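Local coordinates for protein amidohydrolase (Xanthomonas campestris pv. campestris, PDB 4DZH) that probably deaminates adenosine-type nucleosides such as 5'-methylthioadenosine, using a zinc ion held in a TIM-barrel amidohydrolase fold, at residues A[76-81]-A[362-367]; A[265-270]-A[289-294]; A[299-304]-A[335-340]; A[303-308]-A[345-350]. All blocks are in the same frame, centred on the assembly; numbering follows the deposited sequence.

Contact 1: A[76-81]-A[362-367]; sequences VNAHTH and RALGFG. With ZN (zinc ion), chain E.
L364 meets V76 and A78 through the two ends of its fork. CD2 lies 4.0 Å from V76 CG1, and CD1 lies 4.1 Å from A78 CB. The contact is purely apolar and small, burying 116 Å² in all. L364 has its CG anti to its own carbonyl carbon (chi1 -82°), which sends the fork to the strand. V76 runs past L364 in the opposite direction. Its CG1 is anti to the backbone N (chi1 175°), and that branch does the touching.

All three side chains are buried. A78 also packs on A312 and V285 of strands 310-313 and 283-286. Strand 69-80 is a TIM-barrel strand, and the HxH motif of the amidohydrolase superfamily lies at this point of the chain. Its apolar side faces L364, while further along H79 NE2 binds the zinc ion at 2.1 Å and H81 NE2 at 2.0 Å. H228, D316 and a water, 2.0 Å from the metal, complete the site. H79 ND1 is hydrogen-bonded to H226 and H81 ND1 to the carbonyl of N139, which should fix the rotation of both rings.

The looser side is the helix end. G365, with positive phi (80°), closes helix 349-363 in a Schellman motif and is exposed, as is R362. A glycerol, probably from the crystallisation liquor, is bound by the carbonyls of R362 and A363.

Contact 2: A[265-270]-A[289-294]; sequences HMTQLT and ESNLKL. With MG (magnesium ion), chain B.
H265 and N291 approach each other at a slant, with the imidazole and amide planes 59° apart. The amide nitrogen leads: N291 ND2 lies 3.0 Å from H265 ND1. S290 stands further off, its OG 4.3 Å from H265 CE1.

T267 and N291 come at each other from opposite directions. The T267 methyl CG2 rests 3.4 Å from N291 OD1. OG1 of T267 sits between the backbone N and the carbonyl carbon (chi1 62°), which leaves CG2 anti to the carbonyl carbon and facing the amide. The hydroxyl has other partners: the main one is the carbonyl of E231, with that of H230 also close, and it accepts a 3.0 Å bond from Q268 NE2.

N291 OD1 has a second neighbour. A water donates to it at 2.5 Å and to H265 O at 2.7 Å, so the amide oxygen is tied to the strand end through that water. The water probably helps hold the amide's rotation.

On helix 288-293, S290 OG is hydrogen-bonded to D316, a zinc ligand. E289 OE1 binds a separate magnesium ion at 2.0 Å together with N321, D323 and three waters. The second subunit packs on this helix, where Y403 of that subunit meets K293 in a cation-pi contact. H265 and S290 thus stand beside the zinc site, H265 at the C-terminal end of strand 261-265 in an amidohydrolase TIM barrel.

Contact 3: A[299-304]-A[335-340]; sequences CPACAL and ILAKAV
Two helices of the amidohydrolase barrel meet here: the start of helix 301-306 and the last turns of helix 326-341. The backbones come close, with C302 CA 5.8 Å from A337 CA, because small residues face each other. A301 CB and A337 CB lie 4.5 Å apart, methyl to methyl. C302 also points its CB at the other helix, 4.4 Å from A337 O. The direct packing is therefore light, and a water bridges the two backbones.

This water is the polar link. It accepts a hydrogen bond from C302 N at 3.0 Å and donates one to A337 O at 2.9 Å. C302 N lies in the first turn of its helix, where the water serves as its acceptor across the gap. The bridge thus joins the beginning of one helix to a carbonyl within the other.

At the rim, V340 CG1 lies 4.3 Å from C299 O, just ahead of P300. P300 is at the N-cap position and is the centre of an inverse gamma turn, the bend by which the chain enters helix 301-306.

C299 and A301 pack on H286 at the end of barrel strand 283-286, and A303 and L304 lean on I274 of helix 271-280. Another side of helix 326-341 belongs to the dimer interface: A339 and K338 pack on L292 of the second subunit, and I335 packs on K293 of that subunit.

Contact 4: A[303-308]-A[345-350]; sequences ALQRAS and TALDAA
T345 OG1 is held by two groups, R306 and D343. R306 NH2 donates a hydrogen bond to it, 2.9 Å long with an N-H...O angle of 152°. D343 is its other partner, also by hydrogen bond. The hydroxyl oxygen lies only 10° out of the guanidinium plane, so the bond comes in at the edge of the group. R306 reaches it with an extended chain, having its CG anti to the carbonyl carbon (chi1 -62°), and the two side chains meet at about a right angle. R306 NH1 makes a salt bridge with D343. One aspartate thus holds both the arginine and the threonine.

The second link is through water. It donates to Q305 OE1 at 2.8 Å and accepts from L347 N at 2.9 Å. Q305 is bent at chi2, which brings its amide oxygen to the water. Its aliphatic part does other work: Q305 CB touches L347 CD1 at 4.1 Å, the apolar point of the contact.

The contact joins the last turn of helix 301-306 to the loop that leads into helix 349-363. S308 ends the first helix in a Schellman motif, and D348 N-caps the second. Beyond D348, D93 of the second subunit is hydrogen-bonded to A349 N and packs on T345 and D348.

R306 is exposed while L347 is buried, so the arginine's bonds sit at the more exposed side and the apolar touch lies inward. D343 would probably balance the charge of R306, and the shared bonds would tie the loop to the end of helix 301-306.

How the contacts relate
Contact 1 is the most central and is apolar, and its segment 76-81 also carries two zinc ligands. Contact 2 is also buried but rests on polar side chains and a water; it touches contact 1 where the rings of H79 and H265 approach. Contacts 3 and 4 share A303 and L304 of helix 301-306 and lie further out. Contact 3 is mostly buried, with small groups and a bridging water; contact 4 is partly exposed and uses a charged side chain. K338 ties them together, probably by a hydrogen bond to A346 O. Helix 349-363 serves contact 1 at its end and contact 4 at its start. Contact 2 joins contact 3 through M266 against C299 and P300. Contacts 2, 3 and 4 touch the second subunit; contact 1 does not.

Contact 1: A[76-81]-A[362-367]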
loop_
_atom_site.group_PDB
_atom_site.type_symbol
_atom_site.label_atom_id
_atom_site.label_comp_id
_atom_site.label_asym_id
_atom_site.label_seq_id
_atom_site.Cartn_x
_atom_site.Cartn_y
_atom_site.Cartn_z
ATOM N N VAL A 76 6.082 14.923 -3.990
ATOM C CA VAL A 76 5.208 15.874 -4.653
ATOM C C VAL A 76 3.969 15.137 -5.118
ATOM O O VAL A 76 4.041 14.239 -6.000
ATOM C CB VAL A 76 5.954 16.536 -5.836
ATOM C CG1 VAL A 76 5.000 17.449 -6.626
ATOM C CG2 VAL A 76 7.177 17.327 -5.338
ATOM N N ASN A 77 2.848 15.411 -4.442
ATOM C CA ASN A 77 1.604 14.750 -4.758
ATOM C C ASN A 77 0.942 15.565 -5.854
ATOM O O ASN A 77 0.369 16.615 -5.597
ATOM C CB ASN A 77 0.712 14.693 -3.490
ATOM C CG ASN A 77 -0.576 13.881 -3.697
ATOM O OD1 ASN A 77 -1.098 13.731 -4.841
ATOM N ND2 ASN A 77 -1.152 13.387 -2.590
ATOM N N ALA A 78 1.042 15.072 -7.080
ATOM C CA ALA A 78 0.739 15.902 -8.245
ATOM C C ALA A 78 -0.729 15.895 -8.656
ATOM O O ALA A 78 -1.058 16.389 -9.767
ATOM C CB ALA A 78 1.661 15.455 -9.431
ATOM N N HIS A 79 -1.633 15.374 -7.810
ATOM C CA HIS A 79 -3.071 15.510 -8.058
ATOM C C HIS A 79 -3.902 15.310 -6.806
ATOM O O HIS A 79 -4.079 14.190 -6.351
ATOM C CB HIS A 79 -3.567 14.507 -9.106
ATOM C CG HIS A 79 -5.006 14.726 -9.485
ATOM N ND1 HIS A 79 -5.440 15.890 -10.083
ATOM C CD2 HIS A 79 -6.118 13.976 -9.283
ATOM C CE1 HIS A 79 -6.745 15.815 -10.299
ATOM N NE2 HIS A 79 -7.189 14.662 -9.825
ATOM N N THR A 80 -4.408 16.414 -6.246
ATOM C CA THR A 80 -5.232 16.310 -5.033
ATOM C C THR A 80 -6.575 17.027 -5.138
ATOM O O THR A 80 -6.749 17.992 -5.889
ATOM C CB THR A 80 -4.496 16.869 -3.783
ATOM O OG1 THR A 80 -4.092 18.233 -4.039
ATOM C CG2 THR A 80 -3.241 16.015 -3.505
ATOM N N HIS A 81 -7.535 16.562 -4.337
ATOM C CA HIS A 81 -8.779 17.279 -4.055
ATOM C C HIS A 81 -8.858 17.262 -2.533
ATOM O O HIS A 81 -9.633 16.504 -1.951
ATOM C CB HIS A 81 -10.009 16.566 -4.657
ATOM C CG HIS A 81 -9.904 16.276 -6.127
ATOM N ND1 HIS A 81 -9.847 17.279 -7.077
ATOM C CD2 HIS A 81 -9.864 15.105 -6.804
ATOM C CE1 HIS A 81 -9.770 16.737 -8.282
ATOM N NE2 HIS A 81 -9.747 15.420 -8.140
ATOM N N ARG A 362 8.555 19.010 -11.920
ATOM C CA ARG A 362 8.491 19.459 -13.315
ATOM C C ARG A 362 7.065 19.615 -13.835
ATOM O O ARG A 362 6.776 20.544 -14.620
ATOM C CB ARG A 362 9.254 18.498 -14.206
ATOM C CG ARG A 362 10.754 18.615 -14.020
ATOM C CD ARG A 362 11.498 17.548 -14.808
ATOM N NE ARG A 362 12.945 17.712 -14.665
ATOM C CZ ARG A 362 13.847 16.905 -15.226
ATOM N NH1 ARG A 362 13.457 15.888 -15.986
ATOM N NH2 ARG A 362 15.144 17.132 -15.064
ATOM N N ALA A 363 6.171 18.715 -13.415
ATOM C CA ALA A 363 4.769 18.801 -13.854
ATOM C C ALA A 363 4.109 20.084 -13.357
ATOM O O ALA A 363 3.221 20.635 -14.013
ATOM C CB ALA A 363 3.992 17.578 -13.349
ATOM N N LEU A 364 4.524 20.573 -12.196
ATOM C CA LEU A 364 3.875 21.729 -11.586
ATOM C C LEU A 364 4.605 23.018 -11.948
ATOM O O LEU A 364 4.175 24.097 -11.566
ATOM C CB LEU A 364 3.822 21.586 -10.051
ATOM C CG LEU A 364 2.697 20.729 -9.441
ATOM C CD1 LEU A 364 2.611 19.347 -10.084
ATOM C CD2 LEU A 364 2.934 20.582 -7.932
ATOM N N GLY A 365 5.695 22.911 -12.712
ATOM C CA GLY A 365 6.494 24.080 -13.059
ATOM C C GLY A 365 7.458 24.536 -11.972
ATOM O O GLY A 365 7.971 25.684 -11.990
ATOM N N PHE A 366 7.733 23.635 -11.032
ATOM C CA PHE A 366 8.607 23.910 -9.895
ATOM C C PHE A 366 9.958 23.176 -10.030
ATOM O O PHE A 366 10.754 23.107 -9.062
ATOM C CB PHE A 366 7.931 23.431 -8.593
ATOM C CG PHE A 366 6.660 24.155 -8.219
ATOM C CD1 PHE A 366 6.335 25.404 -8.706
ATOM C CD2 PHE A 366 5.775 23.543 -7.310
ATOM C CE1 PHE A 366 5.157 26.035 -8.309
ATOM C CE2 PHE A 366 4.614 24.182 -6.909
ATOM C CZ PHE A 366 4.289 25.427 -7.418
ATOM N N GLY A 367 10.216 22.624 -11.214
ATOM C CA GLY A 367 11.392 21.803 -11.448
ATOM C C GLY A 367 12.706 22.488 -11.119
ATOM O O GLY A 367 13.695 21.837 -10.756
HETATM ZN ZN ZN E . -9.195 14.205 -9.601
HETATM O O HOH W 1 -10.033 12.541 -10.391
#

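Contact 2: A[265-270]-A[289-294]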
loop_
_atom_site.group_PDB
_atom_site.type_symbol
_atom_site.label_atom_id
_atom_site.label_comp_id
_atom_site.label_asym_id
_atom_site.label_seq_id
_atom_site.Cartn_x
_atom_site.Cartn_y
_atom_site.Cartn_z
ATOM N N HIS A 265 -4.579 11.185 -15.012
ATOM C CA HIS A 265 -5.199 9.850 -15.144
ATOM C C HIS A 265 -4.740 9.128 -16.386
ATOM O O HIS A 265 -3.947 8.199 -16.333
ATOM C CB HIS A 265 -6.726 9.835 -14.969
ATOM C CG HIS A 265 -7.185 10.290 -13.604
ATOM N ND1 HIS A 265 -6.792 9.673 -12.429
ATOM C CD2 HIS A 265 -8.033 11.288 -13.236
ATOM C CE1 HIS A 265 -7.367 10.275 -11.395
ATOM N NE2 HIS A 265 -8.105 11.274 -11.857
ATOM N N MET A 266 -5.271 9.573 -17.511
ATOM C CA MET A 266 -4.764 9.124 -18.804
ATOM C C MET A 266 -4.717 7.588 -18.877
ATOM O O MET A 266 -3.677 7.021 -19.270
ATOM C CB MET A 266 -3.393 9.796 -19.059
ATOM C CG MET A 266 -3.438 11.325 -19.209
ATOM S SD MET A 266 -4.042 11.783 -20.860
ATOM C CE MET A 266 -2.453 12.072 -21.684
ATOM N N THR A 267 -5.816 6.913 -18.502
ATOM C CA THR A 267 -5.913 5.444 -18.525
ATOM C C THR A 267 -6.228 4.890 -19.901
ATOM O O THR A 267 -5.838 3.772 -20.243
ATOM C CB THR A 267 -6.988 4.877 -17.579
ATOM O OG1 THR A 267 -8.270 5.337 -17.970
ATOM C CG2 THR A 267 -6.729 5.293 -16.098
ATOM N N GLN A 268 -6.971 5.666 -20.671
ATOM C CA GLN A 268 -7.387 5.247 -22.008
ATOM C C GLN A 268 -6.468 5.930 -23.042
ATOM O O GLN A 268 -6.731 7.089 -23.391
ATOM C CB GLN A 268 -8.812 5.720 -22.246
ATOM C CG GLN A 268 -9.860 5.321 -21.201
ATOM C CD GLN A 268 -9.977 3.829 -21.019
ATOM O OE1 GLN A 268 -10.392 3.110 -21.931
ATOM N NE2 GLN A 268 -9.619 3.348 -19.847
ATOM N N LEU A 269 -5.417 5.253 -23.537
ATOM C CA LEU A 269 -4.378 5.908 -24.400
ATOM C C LEU A 269 -3.808 5.124 -25.632
ATOM O O LEU A 269 -3.609 3.927 -25.535
ATOM C CB LEU A 269 -3.146 6.319 -23.593
ATOM C CG LEU A 269 -3.021 7.540 -22.679
ATOM C CD1 LEU A 269 -1.556 7.754 -22.252
ATOM C CD2 LEU A 269 -3.580 8.828 -23.312
ATOM N N THR A 270 -3.470 5.832 -26.723
ATOM C CA THR A 270 -2.718 5.239 -27.852
ATOM C C THR A 270 -1.239 5.637 -27.914
ATOM O O THR A 270 -0.814 6.590 -27.225
ATOM C CB THR A 270 -3.233 5.817 -29.213
ATOM O OG1 THR A 270 -2.849 7.212 -29.313
ATOM C CG2 THR A 270 -4.745 5.693 -29.350
ATOM N N GLU A 289 -3.983 4.152 -7.542
ATOM C CA GLU A 289 -4.914 3.570 -6.592
ATOM C C GLU A 289 -6.352 4.001 -6.872
ATOM O O GLU A 289 -7.286 3.147 -6.763
ATOM C CB GLU A 289 -4.488 3.821 -5.112
ATOM C CG GLU A 289 -3.114 3.173 -4.790
ATOM C CD GLU A 289 -2.639 3.312 -3.363
ATOM O OE1 GLU A 289 -3.414 3.828 -2.500
ATOM O OE2 GLU A 289 -1.499 2.837 -3.114
ATOM N N SER A 290 -6.547 5.287 -7.189
ATOM C CA SER A 290 -7.867 5.779 -7.555
ATOM C C SER A 290 -8.355 5.068 -8.818
ATOM O O SER A 290 -9.525 4.652 -8.871
ATOM C CB SER A 290 -7.828 7.279 -7.776
ATOM O OG SER A 290 -9.064 7.738 -8.320
ATOM N N ASN A 291 -7.460 4.935 -9.808
ATOM C CA ASN A 291 -7.838 4.292 -11.083
ATOM C C ASN A 291 -8.290 2.833 -10.821
ATOM O O ASN A 291 -9.267 2.326 -11.423
ATOM C CB ASN A 291 -6.667 4.251 -12.071
ATOM C CG ASN A 291 -6.200 5.608 -12.590
ATOM O OD1 ASN A 291 -5.103 5.695 -13.157
ATOM N ND2 ASN A 291 -7.006 6.678 -12.417
ATOM N N LEU A 292 -7.561 2.107 -9.963
ATOM C CA LEU A 292 -7.922 0.738 -9.739
ATOM C C LEU A 292 -9.241 0.685 -8.975
ATOM O O LEU A 292 -10.146 -0.079 -9.324
ATOM C CB LEU A 292 -6.806 0.004 -8.964
ATOM C CG LEU A 292 -5.462 -0.165 -9.658
ATOM C CD1 LEU A 292 -4.523 -0.874 -8.630
ATOM C CD2 LEU A 292 -5.638 -1.068 -10.857
ATOM N N LYS A 293 -9.369 1.520 -7.928
ATOM C CA LYS A 293 -10.528 1.455 -7.050
ATOM C C LYS A 293 -11.812 1.834 -7.795
ATOM O O LYS A 293 -12.847 1.240 -7.512
ATOM C CB LYS A 293 -10.310 2.391 -5.850
ATOM C CG LYS A 293 -11.325 2.292 -4.740
ATOM C CD LYS A 293 -10.839 3.118 -3.508
ATOM C CE LYS A 293 -11.666 2.862 -2.241
ATOM N NZ LYS A 293 -13.013 3.512 -2.282
ATOM N N LEU A 294 -11.730 2.757 -8.756
ATOM C CA LEU A 294 -12.923 3.206 -9.488
ATOM C C LEU A 294 -13.113 2.368 -10.744
ATOM O O LEU A 294 -14.045 2.598 -11.532
ATOM C CB LEU A 294 -12.815 4.687 -9.854
ATOM C CG LEU A 294 -12.897 5.608 -8.622
ATOM C CD1 LEU A 294 -12.666 7.088 -8.995
ATOM C CD2 LEU A 294 -14.203 5.391 -7.886
HETATM MG MG MG B . -3.673 4.929 -0.838
HETATM O O HOH W 2 -3.313 7.319 -13.855
HETATM O O HOH W 3 -2.190 6.141 -1.562
HETATM O O HOH W 4 -5.256 3.637 -0.119
HETATM O O HOH W 5 -2.392 3.746 0.397
#

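Contact 3: A[299-304]-A[335-340]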
loop_
_atom_site.group_PDB
_atom_site.type_symbol
_atom_site.label_atom_id
_atom_site.label_comp_id
_atom_site.label_asym_id
_atom_site.label_seq_id
_atom_site.Cartn_x
_atom_site.Cartn_y
_atom_site.Cartn_z
ATOM N N CYS A 299 -3.410 3.109 -16.859
ATOM C CA CYS A 299 -2.449 4.024 -17.433
ATOM C C CYS A 299 -1.163 3.308 -17.785
ATOM O O CYS A 299 -0.607 2.544 -16.962
ATOM C CB CYS A 299 -2.176 5.179 -16.460
ATOM S SG CYS A 299 -1.013 6.349 -16.968
ATOM N N PRO A 300 -0.685 3.520 -19.019
ATOM C CA PRO A 300 0.541 2.842 -19.498
ATOM C C PRO A 300 1.761 3.587 -19.033
ATOM O O PRO A 300 2.496 4.224 -19.808
ATOM C CB PRO A 300 0.409 2.898 -21.025
ATOM C CG PRO A 300 -0.508 4.048 -21.287
ATOM C CD PRO A 300 -1.404 4.236 -20.083
ATOM N N ALA A 301 1.977 3.542 -17.707
ATOM C CA ALA A 301 3.031 4.349 -17.131
ATOM C C ALA A 301 4.409 4.014 -17.659
ATOM O O ALA A 301 5.231 4.913 -17.861
ATOM C CB ALA A 301 2.992 4.257 -15.594
ATOM N N CYS A 302 4.691 2.728 -17.860
ATOM C CA CYS A 302 5.988 2.355 -18.388
ATOM C C CYS A 302 6.141 2.894 -19.824
ATOM O O CYS A 302 7.189 3.426 -20.189
ATOM C CB CYS A 302 6.161 0.846 -18.389
ATOM S SG CYS A 302 7.737 0.351 -19.100
ATOM N N ALA A 303 5.080 2.775 -20.611
ATOM C CA ALA A 303 5.159 3.261 -21.998
ATOM C C ALA A 303 5.448 4.761 -22.044
ATOM O O ALA A 303 6.276 5.227 -22.854
ATOM C CB ALA A 303 3.890 2.925 -22.770
ATOM N N LEU A 304 4.780 5.515 -21.173
ATOM C CA LEU A 304 4.924 6.956 -21.153
ATOM C C LEU A 304 6.312 7.313 -20.695
ATOM O O LEU A 304 6.931 8.211 -21.248
ATOM C CB LEU A 304 3.916 7.577 -20.178
ATOM C CG LEU A 304 2.456 7.607 -20.636
ATOM C CD1 LEU A 304 1.503 7.821 -19.470
ATOM C CD2 LEU A 304 2.276 8.762 -21.634
ATOM N N ILE A 335 4.564 -1.343 -8.987
ATOM C CA ILE A 335 4.266 -2.770 -9.198
ATOM C C ILE A 335 3.208 -2.923 -10.285
ATOM O O ILE A 335 3.318 -3.809 -11.135
ATOM C CB ILE A 335 3.916 -3.521 -7.884
ATOM C CG1 ILE A 335 2.574 -3.008 -7.310
ATOM C CG2 ILE A 335 5.105 -3.342 -6.884
ATOM C CD1 ILE A 335 2.189 -3.711 -6.025
ATOM N N LEU A 336 2.238 -2.008 -10.320
ATOM C CA LEU A 336 1.225 -2.060 -11.365
ATOM C C LEU A 336 1.898 -1.858 -12.717
ATOM O O LEU A 336 1.481 -2.458 -13.698
ATOM C CB LEU A 336 0.190 -0.929 -11.163
ATOM C CG LEU A 336 -0.936 -1.001 -12.221
ATOM C CD1 LEU A 336 -1.769 -2.196 -12.036
ATOM C CD2 LEU A 336 -1.774 0.237 -12.004
ATOM N N ALA A 337 2.919 -1.013 -12.778
ATOM C CA ALA A 337 3.500 -0.695 -14.086
ATOM C C ALA A 337 4.086 -1.956 -14.732
ATOM O O ALA A 337 3.982 -2.159 -15.962
ATOM C CB ALA A 337 4.550 0.398 -13.965
ATOM N N LYS A 338 4.664 -2.828 -13.906
ATOM C CA LYS A 338 5.291 -4.059 -14.384
ATOM C C LYS A 338 4.232 -5.017 -14.940
ATOM O O LYS A 338 4.422 -5.627 -16.012
ATOM C CB LYS A 338 6.083 -4.705 -13.228
ATOM C CG LYS A 338 7.264 -3.847 -12.803
ATOM C CD LYS A 338 7.685 -4.137 -11.327
ATOM C CE LYS A 338 8.888 -3.340 -10.878
ATOM N NZ LYS A 338 8.698 -1.841 -10.823
ATOM N N ALA A 339 3.091 -5.118 -14.270
ATOM C CA ALA A 339 2.082 -6.100 -14.632
ATOM C C ALA A 339 1.375 -5.622 -15.906
ATOM O O ALA A 339 1.125 -6.427 -16.841
ATOM C CB ALA A 339 1.088 -6.260 -13.534
ATOM N N VAL A 340 1.068 -4.331 -15.945
ATOM C CA VAL A 340 0.418 -3.728 -17.122
ATOM C C VAL A 340 1.306 -3.870 -18.354
ATOM O O VAL A 340 0.808 -4.206 -19.448
ATOM C CB VAL A 340 0.025 -2.260 -16.869
ATOM C CG1 VAL A 340 -0.298 -1.506 -18.228
ATOM C CG2 VAL A 340 -1.150 -2.222 -15.886
HETATM O O HOH W 6 3.010 0.265 -17.300
#

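Contact 4: A[303-308]-A[345-350]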
loop_
_atom_site.group_PDB
_atom_site.type_symbol
_atom_site.label_atom_id
_atom_site.label_comp_id
_atom_site.label_asym_id
_atom_site.label_seq_id
_atom_site.Cartn_x
_atom_site.Cartn_y
_atom_site.Cartn_z
ATOM N N ALA A 303 5.080 2.775 -20.611
ATOM C CA ALA A 303 5.159 3.261 -21.998
ATOM C C ALA A 303 5.448 4.761 -22.044
ATOM O O ALA A 303 6.276 5.227 -22.854
ATOM C CB ALA A 303 3.890 2.925 -22.770
ATOM N N LEU A 304 4.780 5.515 -21.173
ATOM C CA LEU A 304 4.924 6.956 -21.153
ATOM C C LEU A 304 6.312 7.313 -20.695
ATOM O O LEU A 304 6.931 8.211 -21.248
ATOM C CB LEU A 304 3.916 7.577 -20.178
ATOM C CG LEU A 304 2.456 7.607 -20.636
ATOM C CD1 LEU A 304 1.503 7.821 -19.470
ATOM C CD2 LEU A 304 2.276 8.762 -21.634
ATOM N N GLN A 305 6.800 6.631 -19.646
ATOM C CA GLN A 305 8.094 6.987 -19.123
ATOM C C GLN A 305 9.192 6.713 -20.184
ATOM O O GLN A 305 10.069 7.542 -20.406
ATOM C CB GLN A 305 8.336 6.251 -17.785
ATOM C CG GLN A 305 9.616 6.643 -17.102
ATOM C CD GLN A 305 10.756 5.789 -17.583
ATOM O OE1 GLN A 305 10.572 4.608 -17.890
ATOM N NE2 GLN A 305 11.941 6.377 -17.671
ATOM N N ARG A 306 9.118 5.572 -20.849
ATOM C CA ARG A 306 10.168 5.255 -21.804
ATOM C C ARG A 306 10.068 6.092 -23.072
ATOM O O ARG A 306 11.038 6.212 -23.821
ATOM C CB ARG A 306 10.211 3.770 -22.118
ATOM C CG ARG A 306 10.533 2.978 -20.837
ATOM C CD ARG A 306 10.500 1.483 -21.023
ATOM N NE ARG A 306 11.063 0.820 -19.842
ATOM C CZ ARG A 306 11.090 -0.497 -19.666
ATOM N NH1 ARG A 306 10.580 -1.303 -20.601
ATOM N NH2 ARG A 306 11.628 -1.012 -18.557
ATOM N N ALA A 307 8.918 6.724 -23.287
ATOM C CA ALA A 307 8.782 7.613 -24.438
ATOM C C ALA A 307 9.166 9.037 -24.066
ATOM O O ALA A 307 8.962 9.980 -24.836
ATOM C CB ALA A 307 7.382 7.560 -24.961
ATOM N N SER A 308 9.736 9.171 -22.867
ATOM C CA SER A 308 10.202 10.444 -22.336
ATOM C C SER A 308 9.067 11.422 -22.024
ATOM O O SER A 308 9.272 12.638 -22.013
ATOM C CB SER A 308 11.247 11.108 -23.257
ATOM O OG SER A 308 12.474 10.384 -23.260
ATOM N N THR A 345 10.903 -5.082 -15.450
ATOM C CA THR A 345 11.877 -3.992 -15.339
ATOM C C THR A 345 11.247 -2.603 -15.453
ATOM O O THR A 345 11.930 -1.590 -15.281
ATOM C CB THR A 345 13.013 -4.069 -16.406
ATOM O OG1 THR A 345 12.501 -3.680 -17.698
ATOM C CG2 THR A 345 13.674 -5.455 -16.426
ATOM N N ALA A 346 9.940 -2.563 -15.711
ATOM C CA ALA A 346 9.187 -1.309 -15.816
ATOM C C ALA A 346 9.247 -0.512 -14.514
ATOM O O ALA A 346 9.193 -1.128 -13.426
ATOM C CB ALA A 346 7.736 -1.608 -16.146
ATOM N N LEU A 347 9.350 0.812 -14.628
ATOM C CA LEU A 347 9.248 1.726 -13.494
ATOM C C LEU A 347 10.030 1.205 -12.291
ATOM O O LEU A 347 9.458 0.878 -11.228
ATOM C CB LEU A 347 7.781 1.951 -13.130
ATOM C CG LEU A 347 7.367 3.415 -13.107
ATOM C CD1 LEU A 347 7.501 4.016 -14.509
ATOM C CD2 LEU A 347 5.947 3.614 -12.585
ATOM N N ASP A 348 11.345 1.111 -12.455
ATOM C CA ASP A 348 12.172 0.595 -11.355
ATOM C C ASP A 348 12.158 1.552 -10.169
ATOM O O ASP A 348 11.607 2.655 -10.244
ATOM C CB ASP A 348 13.602 0.210 -11.797
ATOM C CG ASP A 348 14.445 1.398 -12.291
ATOM O OD1 ASP A 348 14.172 2.568 -11.977
ATOM O OD2 ASP A 348 15.441 1.127 -13.006
ATOM N N ALA A 349 12.743 1.132 -9.055
ATOM C CA ALA A 349 12.595 1.917 -7.846
ATOM C C ALA A 349 13.096 3.363 -8.030
ATOM O O ALA A 349 12.424 4.328 -7.610
ATOM C CB ALA A 349 13.304 1.240 -6.689
ATOM N N ALA A 350 14.287 3.505 -8.608
ATOM C CA ALA A 350 14.857 4.834 -8.838
ATOM C C ALA A 350 13.957 5.721 -9.723
ATOM O O ALA A 350 13.758 6.915 -9.419
ATOM C CB ALA A 350 16.237 4.716 -9.460
HETATM O O HOH W 7 9.703 2.060 -17.201
#